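Local coordinates for protein H subunit of photosynthetic reaction center complex (Rhodopseudomonas palustris, PDB 6Z5S) that serves as the H subunit of the photosynthetic reaction centre, probably capping the cytoplasmic side of the complex and assisting proton delivery to the secondary quinone, at residues D[101-106]-D[236-241]; D[60-65]-D[70-75]; D[131-136]-D[177-182]; D[64-69]-D[123-128]. All blocks are in the same frame, centred on the assembly; numbering follows the deposited sequence.

Interaction 1: residues D[101-106]-D[236-241]; sequences NPFADG and CAYYGA
The ring of Phe103 packs into the angle between Tyr238 and Ala241 of helix 229-245, one at its edge and the other over a face, and nearly all of the tight packing is its work. Ala241 CB lies over that face in a CH-pi contact, 3.9 Å from the centroid of the Phe103 ring and 20° off its normal. It is shifted toward the CD2-CE2 side, so that Phe103 CD2 and Ala241 CB are 3.7 Å apart. That side of the ring is also presented to Tyr238 in a T-shaped (edge-to-face) pair, with centroids 5.1 Å apart and planes at 61°. Phe103 CD2 stands above the face of Tyr238 and is closest to CE1, at 3.7 Å. Beside this pair, Phe103 CE2 comes within 3.5 Å of Tyr238 O, an oblique approach to the ring. The Tyr238 ring reaches its partner because CG is turned anti to the backbone N (chi1 -176°); its hydroxyl is hydrogen-bonded to Gln214 O. Away from the aromatic pair the contact thins out. Pro102 meets Ala241 CB through its carbonyl O, while its ring, like that of Phe103, touches Tyr245 farther along the helix. On the solvent side Ala104 points away from helix 229-245 and is exposed. The result is helix-to-helix packing through an aromatic pair, in which the single turn 102-105, with Asn101 at its N-cap, lies against the last helix of the H subunit.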
# COMPACT_ATOMS: atom_id res chain seq x y z
N ASN D 101 -18.00 -38.11 -16.85
CA ASN D 101 -16.70 -38.14 -16.20
C ASN D 101 -16.15 -36.73 -16.14
O ASN D 101 -15.79 -36.17 -17.19
CB ASN D 101 -15.75 -39.05 -16.95
CG ASN D 101 -14.34 -38.96 -16.43
OD1 ASN D 101 -14.11 -38.91 -15.22
ND2 ASN D 101 -13.37 -38.93 -17.34
N PRO D 102 -16.04 -36.12 -14.96
CA PRO D 102 -15.61 -34.71 -14.90
C PRO D 102 -14.21 -34.48 -15.42
O PRO D 102 -13.84 -33.32 -15.66
CB PRO D 102 -15.73 -34.38 -13.41
CG PRO D 102 -15.59 -35.68 -12.73
CD PRO D 102 -16.22 -36.69 -13.62
N PHE D 103 -13.40 -35.52 -15.58
CA PHE D 103 -12.08 -35.35 -16.17
C PHE D 103 -12.19 -35.11 -17.67
O PHE D 103 -11.44 -34.29 -18.22
CB PHE D 103 -11.22 -36.57 -15.89
CG PHE D 103 -10.70 -36.63 -14.49
CD1 PHE D 103 -11.46 -37.17 -13.48
CD2 PHE D 103 -9.45 -36.13 -14.18
CE1 PHE D 103 -10.99 -37.22 -12.20
CE2 PHE D 103 -8.98 -36.18 -12.90
CZ PHE D 103 -9.75 -36.72 -11.91
N ALA D 104 -13.10 -35.80 -18.34
CA ALA D 104 -13.28 -35.62 -19.77
C ALA D 104 -14.26 -34.51 -20.11
O ALA D 104 -14.10 -33.85 -21.14
CB ALA D 104 -13.77 -36.93 -20.41
N ASP D 105 -15.26 -34.28 -19.26
CA ASP D 105 -16.23 -33.23 -19.53
C ASP D 105 -15.62 -31.85 -19.36
O ASP D 105 -16.01 -30.91 -20.07
CB ASP D 105 -17.43 -33.38 -18.61
CG ASP D 105 -18.04 -34.75 -18.67
OD1 ASP D 105 -17.71 -35.51 -19.60
OD2 ASP D 105 -18.83 -35.09 -17.76
N GLY D 106 -14.67 -31.70 -18.45
CA GLY D 106 -14.16 -30.38 -18.13
C GLY D 106 -15.18 -29.57 -17.36
O GLY D 106 -15.62 -28.52 -17.83
N CYS D 236 -4.02 -28.35 -17.71
CA CYS D 236 -4.16 -27.86 -16.34
C CYS D 236 -5.53 -28.18 -15.77
O CYS D 236 -5.65 -28.40 -14.56
CB CYS D 236 -3.89 -26.36 -16.28
SG CYS D 236 -2.40 -25.82 -17.14
N ALA D 237 -6.56 -28.26 -16.60
CA ALA D 237 -7.89 -28.58 -16.12
C ALA D 237 -8.02 -30.06 -15.80
O ALA D 237 -8.68 -30.43 -14.82
CB ALA D 237 -8.93 -28.17 -17.16
N TYR D 238 -7.42 -30.92 -16.61
CA TYR D 238 -7.40 -32.34 -16.28
C TYR D 238 -6.72 -32.56 -14.94
O TYR D 238 -7.15 -33.41 -14.15
CB TYR D 238 -6.68 -33.13 -17.37
CG TYR D 238 -6.71 -34.62 -17.14
CD1 TYR D 238 -7.75 -35.39 -17.62
CD2 TYR D 238 -5.70 -35.24 -16.43
CE1 TYR D 238 -7.78 -36.74 -17.40
CE2 TYR D 238 -5.73 -36.59 -16.21
CZ TYR D 238 -6.77 -37.34 -16.70
OH TYR D 238 -6.79 -38.69 -16.48
N TYR D 239 -5.66 -31.81 -14.66
CA TYR D 239 -5.01 -31.99 -13.37
C TYR D 239 -5.78 -31.33 -12.23
O TYR D 239 -5.76 -31.85 -11.11
CB TYR D 239 -3.58 -31.45 -13.43
CG TYR D 239 -2.66 -32.39 -14.15
CD1 TYR D 239 -2.11 -33.48 -13.50
CD2 TYR D 239 -2.37 -32.21 -15.49
CE1 TYR D 239 -1.27 -34.34 -14.16
CE2 TYR D 239 -1.54 -33.06 -16.15
CZ TYR D 239 -0.99 -34.13 -15.49
OH TYR D 239 -0.16 -34.98 -16.17
N GLY D 240 -6.45 -30.22 -12.49
CA GLY D 240 -7.27 -29.61 -11.46
C GLY D 240 -8.50 -30.41 -11.11
O GLY D 240 -9.00 -30.29 -9.99
N ALA D 241 -9.02 -31.20 -12.04
CA ALA D 241 -10.17 -32.04 -11.74
C ALA D 241 -9.88 -32.99 -10.60
O ALA D 241 -10.77 -33.29 -9.79
CB ALA D 241 -10.60 -32.81 -12.98

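Interaction 2: residues D[60-65]-D[70-75]; sequences PKTYLL and TKTVPS
Thr70, Val73 and Tyr63 bury the most surface where strands 61-64 and 70-73 pair as an antiparallel hairpin, their short axes 155° apart. The ladder is built on two hydrogen-bonded pairs. Tyr63 N donates a hydrogen bond to Lys71 O at 2.8 Å and Lys71 N donates one to Tyr63 O at 2.9 Å, whereas Lys61 and Val73 exchange a further two bonds. Thr70 faces Leu64 in a non-hydrogen-bonded pair. Its CG2, anti to the backbone N, leans diagonally onto the methyl of Thr62, while Thr70 OG1 faces Leu64 CD1 at 4.1 Å; Thr72 OG1 touches Thr62 CG2 from the other end of the same row. On the face shared by Tyr63, Lys71, Lys61 and Val73, the Tyr63 ring crosses the hairpin diagonally. Its edge meets Val73, with Tyr63 CE2 and Val73 CG2 3.5 Å apart, and Lys71 O lies near the ring plane. Val73 CG2 also touches Lys61 CB, at 3.8 Å, so this one methyl meets two side chains of the opposing strand. The Tyr63 hydroxyl is hydrogen-bonded to an acidic side chain in the chain of another protein. An alanine at Tyr63 is likely to open a gap beside Val73 CG2 and leave that acidic group without its hydroxyl partner. The two strands form a sheet of their own within the chain. Lys61 and Val73 rest on Arg34 and Glu35, just past the end of helix 9-31, and neighbouring proteins pack against Tyr63 and Leu64.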
# COMPACT_ATOMS: atom_id res chain seq x y z
N PRO D 60 -18.18 -3.36 -26.32
CA PRO D 60 -17.04 -4.27 -26.46
C PRO D 60 -15.77 -3.52 -26.82
O PRO D 60 -15.78 -2.59 -27.63
CB PRO D 60 -17.49 -5.20 -27.60
CG PRO D 60 -18.96 -5.13 -27.57
CD PRO D 60 -19.30 -3.74 -27.19
N LYS D 61 -14.68 -3.92 -26.20
CA LYS D 61 -13.40 -3.24 -26.35
C LYS D 61 -12.54 -4.00 -27.34
O LYS D 61 -12.45 -5.23 -27.29
CB LYS D 61 -12.68 -3.12 -25.01
CG LYS D 61 -11.43 -2.29 -25.08
CD LYS D 61 -10.72 -2.32 -23.75
CE LYS D 61 -9.78 -1.15 -23.60
NZ LYS D 61 -9.32 -1.03 -22.20
N THR D 62 -11.87 -3.26 -28.21
CA THR D 62 -11.12 -3.85 -29.31
C THR D 62 -9.63 -3.62 -29.09
O THR D 62 -9.17 -2.48 -29.08
CB THR D 62 -11.57 -3.24 -30.63
OG1 THR D 62 -13.00 -3.15 -30.63
CG2 THR D 62 -11.14 -4.09 -31.75
N TYR D 63 -8.89 -4.70 -28.91
CA TYR D 63 -7.45 -4.67 -28.77
C TYR D 63 -6.81 -4.98 -30.11
O TYR D 63 -7.28 -5.84 -30.86
CB TYR D 63 -6.98 -5.69 -27.74
CG TYR D 63 -7.45 -5.39 -26.35
CD1 TYR D 63 -6.76 -4.52 -25.54
CD2 TYR D 63 -8.59 -5.99 -25.84
CE1 TYR D 63 -7.18 -4.24 -24.27
CE2 TYR D 63 -9.02 -5.72 -24.57
CZ TYR D 63 -8.31 -4.85 -23.79
OH TYR D 63 -8.73 -4.57 -22.51
N LEU D 64 -5.72 -4.29 -30.40
CA LEU D 64 -4.92 -4.54 -31.58
C LEU D 64 -3.77 -5.46 -31.22
O LEU D 64 -3.06 -5.22 -30.24
CB LEU D 64 -4.39 -3.22 -32.15
CG LEU D 64 -3.47 -3.32 -33.36
CD1 LEU D 64 -4.27 -3.72 -34.59
CD2 LEU D 64 -2.78 -2.00 -33.58
N LEU D 65 -3.58 -6.52 -32.00
CA LEU D 65 -2.50 -7.45 -31.76
C LEU D 65 -1.35 -7.16 -32.73
O LEU D 65 -1.46 -6.30 -33.61
CB LEU D 65 -3.00 -8.89 -31.89
CG LEU D 65 -4.31 -9.15 -31.15
CD1 LEU D 65 -4.70 -10.60 -31.27
CD2 LEU D 65 -4.20 -8.75 -29.71
N THR D 70 -6.68 -8.66 -34.34
CA THR D 70 -7.58 -7.86 -33.52
C THR D 70 -8.42 -8.78 -32.65
O THR D 70 -8.94 -9.78 -33.14
CB THR D 70 -8.47 -7.00 -34.41
OG1 THR D 70 -7.67 -5.99 -35.05
CG2 THR D 70 -9.54 -6.36 -33.62
N LYS D 71 -8.54 -8.44 -31.37
CA LYS D 71 -9.33 -9.22 -30.44
C LYS D 71 -10.33 -8.32 -29.74
O LYS D 71 -9.94 -7.31 -29.15
CB LYS D 71 -8.44 -9.90 -29.40
CG LYS D 71 -9.22 -10.71 -28.40
CD LYS D 71 -9.74 -11.98 -29.02
CE LYS D 71 -10.36 -12.89 -27.98
NZ LYS D 71 -11.59 -12.29 -27.40
N THR D 72 -11.60 -8.68 -29.79
CA THR D 72 -12.63 -7.91 -29.12
C THR D 72 -13.09 -8.65 -27.88
O THR D 72 -13.54 -9.80 -27.97
CB THR D 72 -13.81 -7.64 -30.05
OG1 THR D 72 -13.39 -6.81 -31.13
CG2 THR D 72 -14.90 -6.93 -29.29
N VAL D 73 -12.97 -8.01 -26.72
CA VAL D 73 -13.50 -8.55 -25.48
C VAL D 73 -14.86 -7.93 -25.24
O VAL D 73 -15.09 -6.77 -25.63
CB VAL D 73 -12.54 -8.31 -24.30
CG1 VAL D 73 -11.24 -9.03 -24.53
CG2 VAL D 73 -12.31 -6.83 -24.10
N PRO D 74 -15.81 -8.63 -24.60
CA PRO D 74 -15.75 -9.96 -23.98
C PRO D 74 -15.44 -11.11 -24.93
O PRO D 74 -15.82 -11.07 -26.10
CB PRO D 74 -17.15 -10.13 -23.41
CG PRO D 74 -17.99 -9.24 -24.22
CD PRO D 74 -17.15 -8.05 -24.47
N SER D 75 -14.73 -12.12 -24.43
CA SER D 75 -14.41 -13.31 -25.20
C SER D 75 -15.53 -14.34 -25.03
O SER D 75 -15.41 -15.34 -24.32
CB SER D 75 -13.07 -13.88 -24.77
OG SER D 75 -12.03 -12.95 -24.98

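Interaction 3: residues D[131-136]-D[177-182]; sequences PLRAAK and YLEVEV
A salt bridge from Arg133 to Glu179 joins the turn after strand 129-131 to strand 174-182 in the antiparallel sheet of the PRC-barrel region. Arg133 NH2 donates to Glu179 OE1 at 3.2 Å with an N-H...O angle of 154°, arriving on the syn side of the carboxylate. Guanidinium and carboxylate are nearly coplanar, 22° apart, and the oxygen lies at the guanidinium edge. A weak second bond runs from Arg133 NH1 to the same Glu179 OE1 at 3.5 Å, which makes this a fork on one oxygen instead of a two-oxygen clasp. The Arg133 side chain leaves with CG between its backbone N and carbonyl carbon (chi1 64°) and then runs extended to NE, which carries the charged end back over Pro131. Pro131 CB lies under the centre of one guanidinium face and so helps to keep the group flat against the turn. Strand 161-169 runs between 129-131 and 174-182 in the sheet, so the bridge spans this middle strand. From that strand Trp167 NE1 adds a weak hydrogen bond to Glu179 OE1. The stronger partner of Arg133 is Asp225, whose OD1 pairs with NE; the arginine thus serves two carboxylates, and its positive charge probably helps to keep both ionised. A leucine in place of Arg133 would probably leave Glu179 and Asp225 without this shared counter-charge and take away the side-chain tie across the middle strand. Arg188 of the next strand, 188-192, touches both Arg133 and Glu179. The turn itself is closed by a backbone bond from Ala134 N to Pro131 O.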
# COMPACT_ATOMS: atom_id res chain seq x y z
N PRO D 131 9.76 -27.43 -25.84
CA PRO D 131 10.68 -28.37 -25.19
C PRO D 131 12.10 -27.85 -25.26
O PRO D 131 12.47 -27.13 -26.19
CB PRO D 131 10.51 -29.66 -26.00
CG PRO D 131 9.28 -29.47 -26.80
CD PRO D 131 9.17 -28.01 -27.05
N LEU D 132 12.90 -28.21 -24.26
CA LEU D 132 14.28 -27.74 -24.23
C LEU D 132 15.06 -28.21 -25.45
O LEU D 132 16.01 -27.54 -25.87
CB LEU D 132 14.98 -28.19 -22.96
CG LEU D 132 14.90 -27.21 -21.80
CD1 LEU D 132 15.65 -27.75 -20.60
CD2 LEU D 132 15.45 -25.87 -22.21
N ARG D 133 14.68 -29.35 -26.03
CA ARG D 133 15.28 -29.78 -27.28
C ARG D 133 15.02 -28.81 -28.43
O ARG D 133 15.70 -28.87 -29.45
CB ARG D 133 14.76 -31.16 -27.66
CG ARG D 133 13.28 -31.18 -27.94
CD ARG D 133 12.82 -32.52 -28.44
NE ARG D 133 11.37 -32.56 -28.57
CZ ARG D 133 10.55 -33.05 -27.65
NH1 ARG D 133 9.25 -33.04 -27.85
NH2 ARG D 133 11.04 -33.55 -26.53
N ALA D 134 14.04 -27.91 -28.27
CA ALA D 134 13.69 -26.96 -29.32
C ALA D 134 14.10 -25.53 -29.00
O ALA D 134 13.91 -24.66 -29.85
CB ALA D 134 12.18 -27.01 -29.59
N ALA D 135 14.64 -25.27 -27.82
CA ALA D 135 15.09 -23.94 -27.43
C ALA D 135 16.58 -24.04 -27.14
O ALA D 135 16.99 -24.24 -25.99
CB ALA D 135 14.33 -23.42 -26.22
N LYS D 136 17.40 -23.91 -28.18
CA LYS D 136 18.84 -24.04 -28.02
C LYS D 136 19.41 -22.77 -27.41
O LYS D 136 19.03 -21.66 -27.78
CB LYS D 136 19.50 -24.33 -29.37
CG LYS D 136 19.04 -25.62 -30.03
CD LYS D 136 19.57 -26.86 -29.31
CE LYS D 136 18.54 -27.46 -28.36
NZ LYS D 136 19.01 -28.72 -27.74
N TYR D 177 6.27 -27.08 -18.13
CA TYR D 177 5.71 -28.42 -18.22
C TYR D 177 6.83 -29.45 -18.22
O TYR D 177 7.94 -29.20 -18.69
CB TYR D 177 4.87 -28.59 -19.48
CG TYR D 177 3.70 -27.64 -19.55
CD1 TYR D 177 2.50 -27.96 -18.96
CD2 TYR D 177 3.81 -26.43 -20.19
CE1 TYR D 177 1.44 -27.10 -19.00
CE2 TYR D 177 2.76 -25.56 -20.25
CZ TYR D 177 1.57 -25.90 -19.65
OH TYR D 177 0.51 -25.03 -19.70
N LEU D 178 6.51 -30.62 -17.68
CA LEU D 178 7.33 -31.81 -17.81
C LEU D 178 6.66 -32.75 -18.79
O LEU D 178 5.48 -33.08 -18.64
CB LEU D 178 7.51 -32.52 -16.47
CG LEU D 178 7.96 -31.70 -15.27
CD1 LEU D 178 8.04 -32.59 -14.05
CD2 LEU D 178 9.29 -31.05 -15.54
N GLU D 179 7.40 -33.17 -19.81
CA GLU D 179 6.90 -34.21 -20.70
C GLU D 179 7.05 -35.55 -20.00
O GLU D 179 8.05 -35.81 -19.34
CB GLU D 179 7.67 -34.21 -22.02
CG GLU D 179 6.87 -34.74 -23.18
CD GLU D 179 7.44 -34.31 -24.51
OE1 GLU D 179 8.61 -33.89 -24.55
OE2 GLU D 179 6.71 -34.38 -25.52
N VAL D 180 6.03 -36.39 -20.13
CA VAL D 180 6.00 -37.67 -19.46
C VAL D 180 5.70 -38.74 -20.48
O VAL D 180 4.62 -38.74 -21.09
CB VAL D 180 4.96 -37.71 -18.33
CG1 VAL D 180 4.88 -39.10 -17.77
CG2 VAL D 180 5.33 -36.73 -17.25
N GLU D 181 6.66 -39.63 -20.70
CA GLU D 181 6.41 -40.88 -21.40
C GLU D 181 5.53 -41.74 -20.52
O GLU D 181 5.96 -42.18 -19.45
CB GLU D 181 7.74 -41.58 -21.70
CG GLU D 181 7.62 -42.85 -22.50
CD GLU D 181 7.18 -42.59 -23.92
OE1 GLU D 181 7.42 -41.48 -24.44
OE2 GLU D 181 6.59 -43.51 -24.53
N VAL D 182 4.28 -41.95 -20.94
CA VAL D 182 3.36 -42.73 -20.14
C VAL D 182 3.88 -44.16 -20.00
O VAL D 182 4.79 -44.59 -20.73
CB VAL D 182 1.95 -42.70 -20.76
CG1 VAL D 182 1.92 -43.54 -22.01
CG2 VAL D 182 0.88 -43.12 -19.76

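Interaction 4: residues D[64-69]-D[123-128]; sequences LLRGGA and LDNLPI
Arg66 reaches out to Asn125 and Leu123, and its guanidinium group provides the polar part of the contact. The hydrogen bond runs from Arg66 NH2 to Asn125 OD1 at 2.8 Å, with an N-H...O angle of 148°. It is not an ideal one: the donor stands 53° out of the amide's carbonyl plane, and OD1 is itself tilted somewhat from the guanidinium plane. The two side chains run alongside one another, pointing opposite ways. Leu123 O also approaches, over a guanidinium face and 3.4 Å from Arg66 NH2, at an angle too poor for a bond. Arg66 extends from a type I turn, Leu65 to Gly68, that connects strands 61-64 and 70-73 of the hairpin; Leu65 N is bonded to Ala69 O across its base, and Gly68 has positive phi. The partner loop, 123-128, leads into strand 129-131. Van der Waals contact makes up the rest. Leu123 CA sits above the centre of one guanidinium face. Arg66 CD meets Leu123 CD1 at 3.9 Å, and from CD the chain bends (chi3 -70°), which swings the guanidinium group toward Leu123 and Asn125. Among the charges, Asp124 does not pair with Arg66: its OD1 is 6.6 Å from Arg66 NH1 and forms a salt bridge with Arg170. Other protein chains pack on the same surface, an apolar side chain against Arg66 and both acidic and aromatic ones against Leu123.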
# COMPACT_ATOMS: atom_id res chain seq x y z
N LEU D 64 -5.72 -4.29 -30.40
CA LEU D 64 -4.92 -4.54 -31.58
C LEU D 64 -3.77 -5.46 -31.22
O LEU D 64 -3.06 -5.22 -30.24
CB LEU D 64 -4.39 -3.22 -32.15
CG LEU D 64 -3.47 -3.32 -33.36
CD1 LEU D 64 -4.27 -3.72 -34.59
CD2 LEU D 64 -2.78 -2.00 -33.58
N LEU D 65 -3.58 -6.52 -32.00
CA LEU D 65 -2.50 -7.45 -31.76
C LEU D 65 -1.35 -7.16 -32.73
O LEU D 65 -1.46 -6.30 -33.61
CB LEU D 65 -3.00 -8.89 -31.89
CG LEU D 65 -4.31 -9.15 -31.15
CD1 LEU D 65 -4.70 -10.60 -31.27
CD2 LEU D 65 -4.20 -8.75 -29.71
N ARG D 66 -0.24 -7.87 -32.55
CA ARG D 66 0.98 -7.52 -33.26
C ARG D 66 0.83 -7.69 -34.76
O ARG D 66 1.08 -6.75 -35.53
CB ARG D 66 2.15 -8.36 -32.74
CG ARG D 66 2.81 -7.79 -31.52
CD ARG D 66 4.12 -8.51 -31.24
NE ARG D 66 3.89 -9.87 -30.79
CZ ARG D 66 4.22 -10.95 -31.49
NH1 ARG D 66 3.98 -12.16 -31.00
NH2 ARG D 66 4.78 -10.83 -32.68
N GLY D 67 0.42 -8.87 -35.20
CA GLY D 67 0.37 -9.12 -36.63
C GLY D 67 -0.84 -8.49 -37.29
O GLY D 67 -1.47 -9.12 -38.14
N GLY D 68 -1.16 -7.26 -36.92
CA GLY D 68 -2.35 -6.60 -37.42
C GLY D 68 -3.65 -7.24 -37.01
O GLY D 68 -4.71 -6.72 -37.37
N ALA D 69 -3.62 -8.35 -36.28
CA ALA D 69 -4.83 -9.01 -35.84
C ALA D 69 -5.56 -8.15 -34.82
O ALA D 69 -5.13 -7.05 -34.47
CB ALA D 69 -4.51 -10.39 -35.27
N LEU D 123 7.22 -12.67 -28.95
CA LEU D 123 7.67 -11.47 -29.64
C LEU D 123 8.27 -11.74 -31.01
O LEU D 123 8.05 -10.97 -31.94
CB LEU D 123 8.67 -10.72 -28.78
CG LEU D 123 8.86 -9.26 -29.18
CD1 LEU D 123 7.52 -8.59 -29.39
CD2 LEU D 123 9.65 -8.54 -28.11
N ASP D 124 9.04 -12.82 -31.16
CA ASP D 124 9.62 -13.18 -32.44
C ASP D 124 8.72 -14.09 -33.25
O ASP D 124 9.21 -14.81 -34.14
CB ASP D 124 10.98 -13.84 -32.23
CG ASP D 124 10.99 -14.80 -31.06
OD1 ASP D 124 9.96 -14.87 -30.35
OD2 ASP D 124 12.01 -15.48 -30.85
N ASN D 125 7.42 -14.09 -32.97
CA ASN D 125 6.44 -14.88 -33.72
C ASN D 125 6.78 -16.37 -33.68
O ASN D 125 6.62 -17.08 -34.67
CB ASN D 125 6.32 -14.38 -35.16
CG ASN D 125 5.64 -13.04 -35.24
OD1 ASN D 125 4.62 -12.81 -34.59
ND2 ASN D 125 6.20 -12.13 -36.03
N LEU D 126 7.25 -16.83 -32.54
CA LEU D 126 7.52 -18.24 -32.32
C LEU D 126 6.88 -18.67 -31.01
O LEU D 126 6.76 -17.87 -30.08
CB LEU D 126 9.02 -18.52 -32.27
CG LEU D 126 9.77 -18.20 -33.56
CD1 LEU D 126 11.26 -18.40 -33.36
CD2 LEU D 126 9.26 -19.04 -34.71
N PRO D 127 6.46 -19.92 -30.90
CA PRO D 127 5.89 -20.40 -29.63
C PRO D 127 6.87 -20.20 -28.49
O PRO D 127 8.06 -20.48 -28.61
CB PRO D 127 5.62 -21.88 -29.90
CG PRO D 127 5.44 -21.95 -31.37
CD PRO D 127 6.39 -20.95 -31.95
N ILE D 128 6.35 -19.70 -27.37
CA ILE D 128 7.20 -19.43 -26.22
C ILE D 128 7.34 -20.65 -25.31
O ILE D 128 8.36 -20.81 -24.64
CB ILE D 128 6.68 -18.23 -25.42
CG1 ILE D 128 5.26 -18.49 -24.94
CG2 ILE D 128 6.71 -16.99 -26.27
CD1 ILE D 128 4.69 -17.36 -24.13

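Interactions 1 and 3 are partly buried, whereas 2 and 4 lie at the surface, where other proteins of the assembly pack in. Interaction 1 is aromatic and apolar, between two helices; interaction 3 depends on charge and joins a turn to a strand; interaction 2 is a backbone ladder; interaction 4 rests on one side-chain hydrogen bond between loops. Interactions 2 and 4 share Leu64 and Leu65, since the hairpin's turn carries the arginine of interaction 4. The loop 123-128 leads, through the start of strand 129-131, to the segment of interaction 3. Interactions 1 and 3 touch where Cys236 SG lies 4.0 Å from Tyr177 OH, while interaction 2 stays about 15 Å from interaction 1 at the nearest atoms.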